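Local coordinates for uncharacterized hypothetical protein (Bacteroides uniformis, PDB 4EIU), which is of unknown function and belongs to the DUF3823 family, with an N-terminal domain of the transthyretin clan, at residues R183-I188 against I205-V211. Sequence-based numbering, arbitrary orientation.
Sequences RWSSSI and IQSNGNV
This contact joins the edges of two antiparallel sheets in the C-terminal half of the chain. Strand 186-189 borders the four-stranded sheet, beside strand 162-170, and runs on past Ile188. Strand 202-206 borders the three-stranded sheet, beside strand 129-138; residues 207-211 after it are loop. Ile205 touches Val134 and Phe167, one from each sheet, consistent with a beta sandwich. The segments run antiparallel, 176° apart, and bury 492 Å². They are closest at the loop end, with the CA atoms of Trp184 and Asn208 4.3 Å apart, and diverge to 7.4 Å between those of Ser187 and Ile205.

The one main-chain hydrogen bond, Asn208 N to Trp184 O (2.9 Å), lies past the end of strand 202-206. Asn208 ND2 donates to Ser185 O (2.8 Å) and to a water (3.1 Å) that accepts from Ser187 N (3.2 Å). Ser186 points toward the other segment. Its p rotamer lets OG donate to Gln206 O at 2.6 Å.

At the loop end, Val211 CG2 sits 3.4 Å from the centroid of the Trp184 five-membered ring (chi1 m, chi2 near -53°), a CH-pi contact over the face. Tyr171 meets the indole edge-to-face. Gly209 has positive phi (58/-160), and a CB there would clash with Arg183 O and Trp184 CD1.

The water, Ser186 OG and Ile188 CG1 on Ile205 CD1 (3.9 Å) span the widening part. Between the strands, a side chain makes the hydrogen bond, so the edges are not zipped into one sheet.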
loop_
_atom_site.group_PDB
_atom_site.type_symbol
_atom_site.label_atom_id
_atom_site.label_comp_id
_atom_site.label_asym_id
_atom_site.label_seq_id
_atom_site.Cartn_x
_atom_site.Cartn_y
_atom_site.Cartn_z
ATOM N N ARG A 183 1.516 -22.133 -0.618
ATOM C CA ARG A 183 2.485 -23.233 -0.480
ATOM C C ARG A 183 3.888 -22.700 -0.164
ATOM O O ARG A 183 4.686 -23.344 0.545
ATOM C CB ARG A 183 2.558 -24.053 -1.778
ATOM C CG ARG A 183 1.265 -24.747 -2.181
ATOM C CD ARG A 183 1.404 -25.466 -3.525
ATOM N NE ARG A 183 1.341 -24.521 -4.648
ATOM C CZ ARG A 183 1.031 -24.852 -5.904
ATOM N NH1 ARG A 183 0.733 -26.109 -6.241
ATOM N NH2 ARG A 183 1.002 -23.910 -6.841
ATOM N N TRP A 184 4.196 -21.533 -0.728
ATOM C CA TRP A 184 5.563 -21.015 -0.764
ATOM C C TRP A 184 5.722 -19.646 -0.151
ATOM O O TRP A 184 6.826 -19.278 0.247
ATOM C CB TRP A 184 6.055 -20.986 -2.208
ATOM C CG TRP A 184 5.892 -22.308 -2.918
ATOM C CD1 TRP A 184 6.348 -23.555 -2.504
ATOM C CD2 TRP A 184 5.227 -22.549 -4.214
ATOM N NE1 TRP A 184 6.013 -24.528 -3.421
ATOM C CE2 TRP A 184 5.339 -23.988 -4.470
ATOM C CE3 TRP A 184 4.569 -21.742 -5.145
ATOM C CZ2 TRP A 184 4.816 -24.577 -5.620
ATOM C CZ3 TRP A 184 4.050 -22.339 -6.301
ATOM C CH2 TRP A 184 4.171 -23.730 -6.531
ATOM N N SER A 185 4.645 -18.883 -0.092
ATOM C CA SER A 185 4.683 -17.582 0.581
ATOM C C SER A 185 5.078 -17.782 2.059
ATOM O O SER A 185 4.789 -18.829 2.661
ATOM C CB SER A 185 3.340 -16.864 0.451
ATOM O OG SER A 185 3.085 -16.545 -0.913
ATOM N N SER A 186 5.785 -16.803 2.615
ATOM C CA SER A 186 6.268 -16.897 3.972
ATOM C C SER A 186 6.150 -15.559 4.656
ATOM O O SER A 186 5.767 -14.557 4.042
ATOM C CB SER A 186 7.715 -17.402 4.014
ATOM O OG SER A 186 8.655 -16.436 3.554
ATOM N N SER A 187 6.466 -15.547 5.942
ATOM C CA SER A 187 6.463 -14.308 6.679
ATOM C C SER A 187 7.283 -14.376 7.959
ATOM O O SER A 187 7.692 -15.463 8.388
ATOM C CB SER A 187 5.014 -13.868 6.925
ATOM O OG SER A 187 4.335 -14.733 7.797
ATOM N N ILE A 188 7.608 -13.209 8.513
ATOM C CA ILE A 188 8.187 -13.112 9.844
ATOM C C ILE A 188 7.327 -12.117 10.588
ATOM O O ILE A 188 7.077 -11.028 10.065
ATOM C CB ILE A 188 9.640 -12.595 9.854
ATOM C CG1 ILE A 188 10.542 -13.414 8.911
ATOM C CG2 ILE A 188 10.205 -12.686 11.269
ATOM C CD1 ILE A 188 11.837 -12.710 8.549
ATOM N N ILE A 205 14.843 -13.655 4.605
ATOM C CA ILE A 205 13.591 -14.396 4.614
ATOM C C ILE A 205 13.624 -15.522 3.559
ATOM O O ILE A 205 14.315 -15.398 2.546
ATOM C CB ILE A 205 12.406 -13.441 4.436
ATOM C CG1 ILE A 205 11.080 -14.178 4.659
ATOM C CG2 ILE A 205 12.477 -12.727 3.088
ATOM C CD1 ILE A 205 9.938 -13.260 5.020
ATOM N N GLN A 206 12.879 -16.600 3.836
ATOM C CA GLN A 206 12.882 -17.833 3.065
ATOM C C GLN A 206 11.481 -18.283 2.732
ATOM O O GLN A 206 10.589 -18.228 3.591
ATOM C CB GLN A 206 13.530 -18.954 3.883
ATOM C CG GLN A 206 14.930 -19.299 3.448
ATOM C CD GLN A 206 15.410 -20.587 4.083
ATOM O OE1 GLN A 206 16.094 -20.555 5.079
ATOM N NE2 GLN A 206 15.020 -21.721 3.518
ATOM N N SER A 207 11.301 -18.766 1.501
ATOM C CA SER A 207 10.034 -19.363 1.081
ATOM C C SER A 207 9.745 -20.624 1.906
ATOM O O SER A 207 10.626 -21.166 2.558
ATOM C CB SER A 207 10.053 -19.702 -0.425
ATOM O OG SER A 207 10.867 -20.837 -0.720
ATOM N N ASN A 208 8.473 -21.019 1.925
ATOM C CA ASN A 208 8.052 -22.300 2.467
ATOM C C ASN A 208 7.977 -23.280 1.309
ATOM O O ASN A 208 8.244 -22.907 0.134
ATOM C CB ASN A 208 6.676 -22.185 3.134
ATOM C CG ASN A 208 6.742 -21.523 4.490
ATOM O OD1 ASN A 208 7.463 -21.971 5.370
ATOM N ND2 ASN A 208 5.987 -20.452 4.663
ATOM N N GLY A 209 7.626 -24.531 1.641
ATOM C CA GLY A 209 7.375 -25.528 0.624
ATOM C C GLY A 209 8.716 -25.630 -0.260
ATOM O O GLY A 209 9.871 -25.236 0.167
ATOM N N ASN A 210 8.435 -26.195 -1.473
ATOM C CA ASN A 210 9.466 -26.415 -2.483
ATOM C C ASN A 210 8.849 -26.203 -3.844
ATOM O O ASN A 210 7.938 -26.936 -4.239
ATOM C CB ASN A 210 10.021 -27.831 -2.375
ATOM C CG ASN A 210 10.671 -28.067 -1.019
ATOM O OD1 ASN A 210 9.939 -28.713 -0.147
ATOM N ND2 ASN A 210 11.885 -27.290 -0.843
ATOM N N VAL A 211 9.305 -25.166 -4.552
ATOM C CA VAL A 211 8.795 -24.892 -5.894
ATOM C C VAL A 211 9.503 -25.838 -6.855
ATOM O O VAL A 211 10.731 -25.962 -6.793
ATOM C CB VAL A 211 9.028 -23.430 -6.330
ATOM C CG1 VAL A 211 8.377 -23.174 -7.698
ATOM C CG2 VAL A 211 8.481 -22.470 -5.271
HETATM O O HOH W 1 6.314 -18.526 7.088
#